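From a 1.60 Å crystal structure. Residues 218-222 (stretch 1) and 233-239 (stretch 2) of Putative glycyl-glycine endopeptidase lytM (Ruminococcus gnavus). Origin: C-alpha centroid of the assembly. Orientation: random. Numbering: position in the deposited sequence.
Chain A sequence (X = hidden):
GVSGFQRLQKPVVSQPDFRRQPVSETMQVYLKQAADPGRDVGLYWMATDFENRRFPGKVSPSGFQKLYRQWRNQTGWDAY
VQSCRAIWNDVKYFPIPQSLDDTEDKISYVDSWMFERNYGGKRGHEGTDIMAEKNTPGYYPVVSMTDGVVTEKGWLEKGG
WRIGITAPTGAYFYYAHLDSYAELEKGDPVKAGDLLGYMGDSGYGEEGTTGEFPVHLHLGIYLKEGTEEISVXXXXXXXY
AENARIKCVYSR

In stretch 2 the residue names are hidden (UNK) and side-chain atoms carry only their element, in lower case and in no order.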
ATOM      1  N   HIS A 218       5.536  10.042   3.686  1.00 10.43           N
ATOM      2  CA  HIS A 218       5.113   9.358   4.904  1.00 11.43           C
ATOM      3  C   HIS A 218       4.326  10.362   5.743  1.00 11.79           C
ATOM      4  O   HIS A 218       4.858  11.434   6.092  1.00 11.49           O
ATOM      5  CB  HIS A 218       6.292   8.787   5.700  1.00 11.07           C
ATOM      6  CG  HIS A 218       5.881   8.254   7.025  1.00 11.53           C
ATOM      7  ND1 HIS A 218       5.426   6.960   7.181  1.00 15.32           N
ATOM      8  CD2 HIS A 218       5.777   8.853   8.239  1.00 13.54           C
ATOM      9  CE1 HIS A 218       5.072   6.784   8.453  1.00 15.53           C
ATOM     10  NE2 HIS A 218       5.303   7.903   9.124  1.00 14.10           N
ATOM     11  N   LEU A 219       3.087   9.997   6.080  1.00 10.23           N
ATOM     12  CA  LEU A 219       2.205  10.828   6.933  1.00 10.47           C
ATOM     13  C   LEU A 219       2.019  10.123   8.254  1.00 12.20           C
ATOM     14  O   LEU A 219       1.660   8.936   8.306  1.00 12.47           O
ATOM     15  CB  LEU A 219       0.856  11.068   6.275  1.00 10.76           C
ATOM     16  CG  LEU A 219      -0.108  11.859   7.211  1.00 17.41           C
ATOM     17  CD1 LEU A 219       0.393  13.384   7.125  1.00 16.72           C
ATOM     18  CD2 LEU A 219      -1.550  11.629   6.857  1.00 20.60           C
ATOM     19  N   GLY A 220       2.246  10.864   9.336  1.00 10.48           N
ATOM     20  CA  GLY A 220       1.943  10.407  10.673  1.00  9.56           C
ATOM     21  C   GLY A 220       1.026  11.393  11.365  1.00 10.82           C
ATOM     22  O   GLY A 220       0.999  12.564  11.047  1.00 10.52           O
ATOM     23  N   ILE A 221       0.226  10.878  12.285  1.00 10.28           N
ATOM     24  CA  ILE A 221      -0.604  11.737  13.175  1.00  9.31           C
ATOM     25  C   ILE A 221      -0.302  11.280  14.581  1.00  9.29           C
ATOM     26  O   ILE A 221      -0.440  10.076  14.894  1.00 11.80           O
ATOM     27  CB  ILE A 221      -2.098  11.593  12.876  1.00  9.44           C
ATOM     28  CG1 ILE A 221      -2.383  11.974  11.438  1.00  8.36           C
ATOM     29  CG2 ILE A 221      -2.940  12.514  13.839  1.00  8.41           C
ATOM     30  CD1 ILE A 221      -3.819  11.752  10.922  1.00  9.85           C
ATOM     31  N   TYR A 222      -0.002  12.253  15.432  1.00 10.48           N
ATOM     32  CA  TYR A 222       0.374  11.965  16.812  1.00 11.80           C
ATOM     33  C   TYR A 222      -0.468  12.764  17.796  1.00 12.41           C
ATOM     34  O   TYR A 222      -0.681  13.985  17.627  1.00 11.99           O
ATOM     35  CB  TYR A 222       1.857  12.300  17.087  1.00 11.24           C
ATOM     36  CG  TYR A 222       2.837  11.449  16.323  1.00 10.38           C
ATOM     37  CD1 TYR A 222       3.067  11.679  14.971  1.00  9.81           C
ATOM     38  CD2 TYR A 222       3.505  10.394  16.933  1.00 10.80           C
ATOM     39  CE1 TYR A 222       3.973  10.908  14.261  1.00 10.21           C
ATOM     40  CE2 TYR A 222       4.416   9.608  16.219  1.00 11.71           C
ATOM     41  CZ  TYR A 222       4.641   9.881  14.892  1.00 12.74           C
ATOM     42  OH  TYR A 222       5.544   9.065  14.181  1.00 13.04           O
ATOM     43  N   UNK A 233      -3.408   5.687  13.518  1.00 10.52           N
ATOM     44  CA  UNK A 233      -3.528   5.352  12.102  1.00  7.68           C
ATOM     45  C   UNK A 233      -4.122   6.491  11.287  1.00 10.27           C
ATOM     46  O   UNK A 233      -5.306   6.818  11.475  1.00 10.20           O
ATOM     47  c   UNK A 233      -4.380   4.090  11.964  1.00  9.79           C
ATOM     48  n   UNK A 233      -5.144   2.375  10.399  1.00 11.63           N
ATOM     49  o   UNK A 233      -3.562   3.907   9.698  1.00 11.96           O
ATOM     50  c   UNK A 233      -4.341   3.475  10.583  1.00 10.10           C
ATOM     51  N   UNK A 234      -3.353   7.044  10.306  1.00  8.87           N
ATOM     52  CA  UNK A 234      -3.960   8.093   9.494  1.00  8.78           C
ATOM     53  C   UNK A 234      -4.819   7.573   8.353  1.00 10.01           C
ATOM     54  O   UNK A 234      -5.472   8.365   7.690  1.00 10.96           O
ATOM     55  c   UNK A 234      -1.896   6.958  10.085  1.00 10.44           C
ATOM     56  c   UNK A 234      -1.578   8.369   9.686  1.00 10.05           C
ATOM     57  c   UNK A 234      -2.738   8.797   8.870  1.00  9.88           C
ATOM     58  N   UNK A 235      -4.806   6.273   8.089  1.00  9.48           N
ATOM     59  CA  UNK A 235      -5.450   5.782   6.896  1.00 10.07           C
ATOM     60  C   UNK A 235      -6.939   6.174   6.791  1.00  9.57           C
ATOM     61  O   UNK A 235      -7.366   6.716   5.763  1.00 10.99           O
ATOM     62  c   UNK A 235      -5.254   4.253   6.749  1.00 11.59           C
ATOM     63  c   UNK A 235      -7.269   3.117   5.668  1.00 15.49           C
ATOM     64  c   UNK A 235      -5.371   3.705   4.310  1.00 15.09           C
ATOM     65  o   UNK A 235      -7.781   2.183   2.071  1.00 22.48           O
ATOM     66  c   UNK A 235      -5.992   3.190   3.193  1.00 16.61           C
ATOM     67  c   UNK A 235      -5.979   3.668   5.562  1.00 10.66           C
ATOM     68  c   UNK A 235      -7.232   2.672   3.279  1.00 17.30           C
ATOM     69  c   UNK A 235      -7.894   2.591   4.494  1.00 16.66           C
ATOM     70  N   UNK A 236      -7.741   5.940   7.854  1.00 10.97           N
ATOM     71  CA  UNK A 236      -9.172   6.271   7.664  1.00 11.56           C
ATOM     72  C   UNK A 236      -9.485   7.757   7.439  1.00 10.72           C
ATOM     73  O   UNK A 236     -10.343   8.091   6.579  1.00 11.75           O
ATOM     74  c   UNK A 236      -7.515   5.141   9.067  1.00 12.03           C
ATOM     75  c   UNK A 236      -8.863   4.528   9.325  1.00 12.69           C
ATOM     76  c   UNK A 236      -9.832   5.677   8.933  1.00 12.76           C
ATOM     77  N   UNK A 237      -8.779   8.642   8.136  1.00 11.97           N
ATOM     78  CA  UNK A 237      -8.955  10.095   7.890  1.00 12.29           C
ATOM     79  C   UNK A 237      -8.454  10.497   6.499  1.00 10.63           C
ATOM     80  O   UNK A 237      -9.053  11.317   5.828  1.00 12.27           O
ATOM     81  c   UNK A 237      -9.043  12.406   9.008  1.00 10.85           C
ATOM     82  c   UNK A 237      -8.429  10.944   9.029  1.00 11.16           C
ATOM     83  c   UNK A 237      -6.895  11.034   9.062  1.00 11.96           C
ATOM     84  N   UNK A 238      -7.423   9.804   5.994  1.00 11.91           N
ATOM     85  CA  UNK A 238      -6.970  10.054   4.630  1.00 12.37           C
ATOM     86  C   UNK A 238      -8.039   9.644   3.645  1.00 11.42           C
ATOM     87  O   UNK A 238      -8.284  10.376   2.689  1.00 13.26           O
ATOM     88  c   UNK A 238      -3.216   9.005   4.860  1.00 12.87           C
ATOM     89  c   UNK A 238      -5.666   9.328   4.308  1.00 10.67           C
ATOM     90  c   UNK A 238      -4.036  11.313   4.128  1.00 12.42           C
ATOM     91  c   UNK A 238      -4.410   9.955   4.881  1.00 11.31           C
ATOM     92  N   UNK A 239      -8.669   8.471   3.863  1.00 11.29           N
ATOM     93  CA  UNK A 239      -9.760   8.018   2.990  1.00 13.16           C
ATOM     94  C   UNK A 239     -10.908   8.987   3.004  1.00 14.01           C
ATOM     95  O   UNK A 239     -11.508   9.273   1.967  1.00 13.06           O
ATOM     96  n   UNK A 239     -10.137   5.280   0.808  1.00 24.64           N
ATOM     97  n   UNK A 239     -10.425   2.976   0.942  1.00 31.32           N
ATOM     98  c   UNK A 239      -9.277   5.534   3.137  1.00 17.85           C
ATOM     99  c   UNK A 239     -10.263   6.636   3.397  1.00 14.29           C
ATOM    100  c   UNK A 239     -10.784   4.175   0.465  1.00 31.93           C
ATOM    101  n   UNK A 239     -11.799   4.268  -0.396  1.00 34.08           N
ATOM    102  c   UNK A 239      -8.969   5.344   1.682  1.00 23.16           C
TER

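Position 233 carries two side-chain carbons, the second bearing one oxygen and one nitrogen; its CA-to-CB bond points away from the strand 218-222, and its side chain touches nothing there. An acid would end in two oxygens, so with a nitrogen in place of one of them this is Asn233. Its OD1 accepts from the backbone N of position 235 at 3.1 Å, capping the turn that leads into the helix, while ND2 is satisfied elsewhere in the structure. A short amide suits this place because it can reach forward to the amide of position 235, which the first turn leaves without a backbone partner.

At position 234 three carbons close a ring onto the backbone nitrogen, and ring carbons approach Leu219 O, Leu219 CD2 and Ile221 CD1. This can only be Pro234. Its CA-to-CB bond points toward the strand: CG lies 3.6 Å from Leu219 O, and CB is 3.7 Å from Leu219 CD2 and 3.8 Å from Ile221 CD1. Lacking an amide hydrogen costs little before the first full turn, and the compact ring offers the strand a rigid apolar surface.

Position 235 has one carbon followed by a six-carbon ring bearing an oxygen, and it makes no contact with stretch 1. This is Tyr235; its CA-to-CB bond points away from the strand, and it is partly exposed, where a polar hydroxyl is readily accommodated.

Position 236 again shows three carbons closed onto the backbone nitrogen and is out of reach of the strand. Pro236 fits the first turn of a helix, where an amide hydrogen is not needed for the helical ladder.

At position 237 one carbon carries two others, and one branch carbon lies against Ile221 CD1. This small branched pattern is Val237. Its CG1 packs 3.7 Å from Ile221 CD1, a short side chain sufficing because the isoleucine extends to meet it.

Position 238 has four carbons, forked at the second, with a terminal carbon near Leu219 CD2: Leu238. CD1 approaches Leu219 CD2 at 3.7 Å, and the backbone N of Leu238 donates to Pro234 O at 3.0 Å, fixing the helical turn that brings both residues to the strand.

Position 239 runs through three carbons and a nitrogen to a carbon with two more nitrogens, well clear of stretch 1. This is Arg239, whose long, partly exposed side chain lets NH1 donate to Tyr235 OH at 3.0 Å, one turn back, while its nitrogens also bond elsewhere in the structure.

The side chains meet through apolar contacts alone, and no hydrogen bond joins the stretches. The CA-to-CB bonds of Leu219 and Ile221 point toward stretch 2, while the intervening Gly220 has no side chain. Pro234 touches both projecting residues; Leu238 extends the packing at Leu219 and Val237 at Ile221, burying 226 Å² summed over both sides.

Stretch 2, residues 233-239: NPYPVLR
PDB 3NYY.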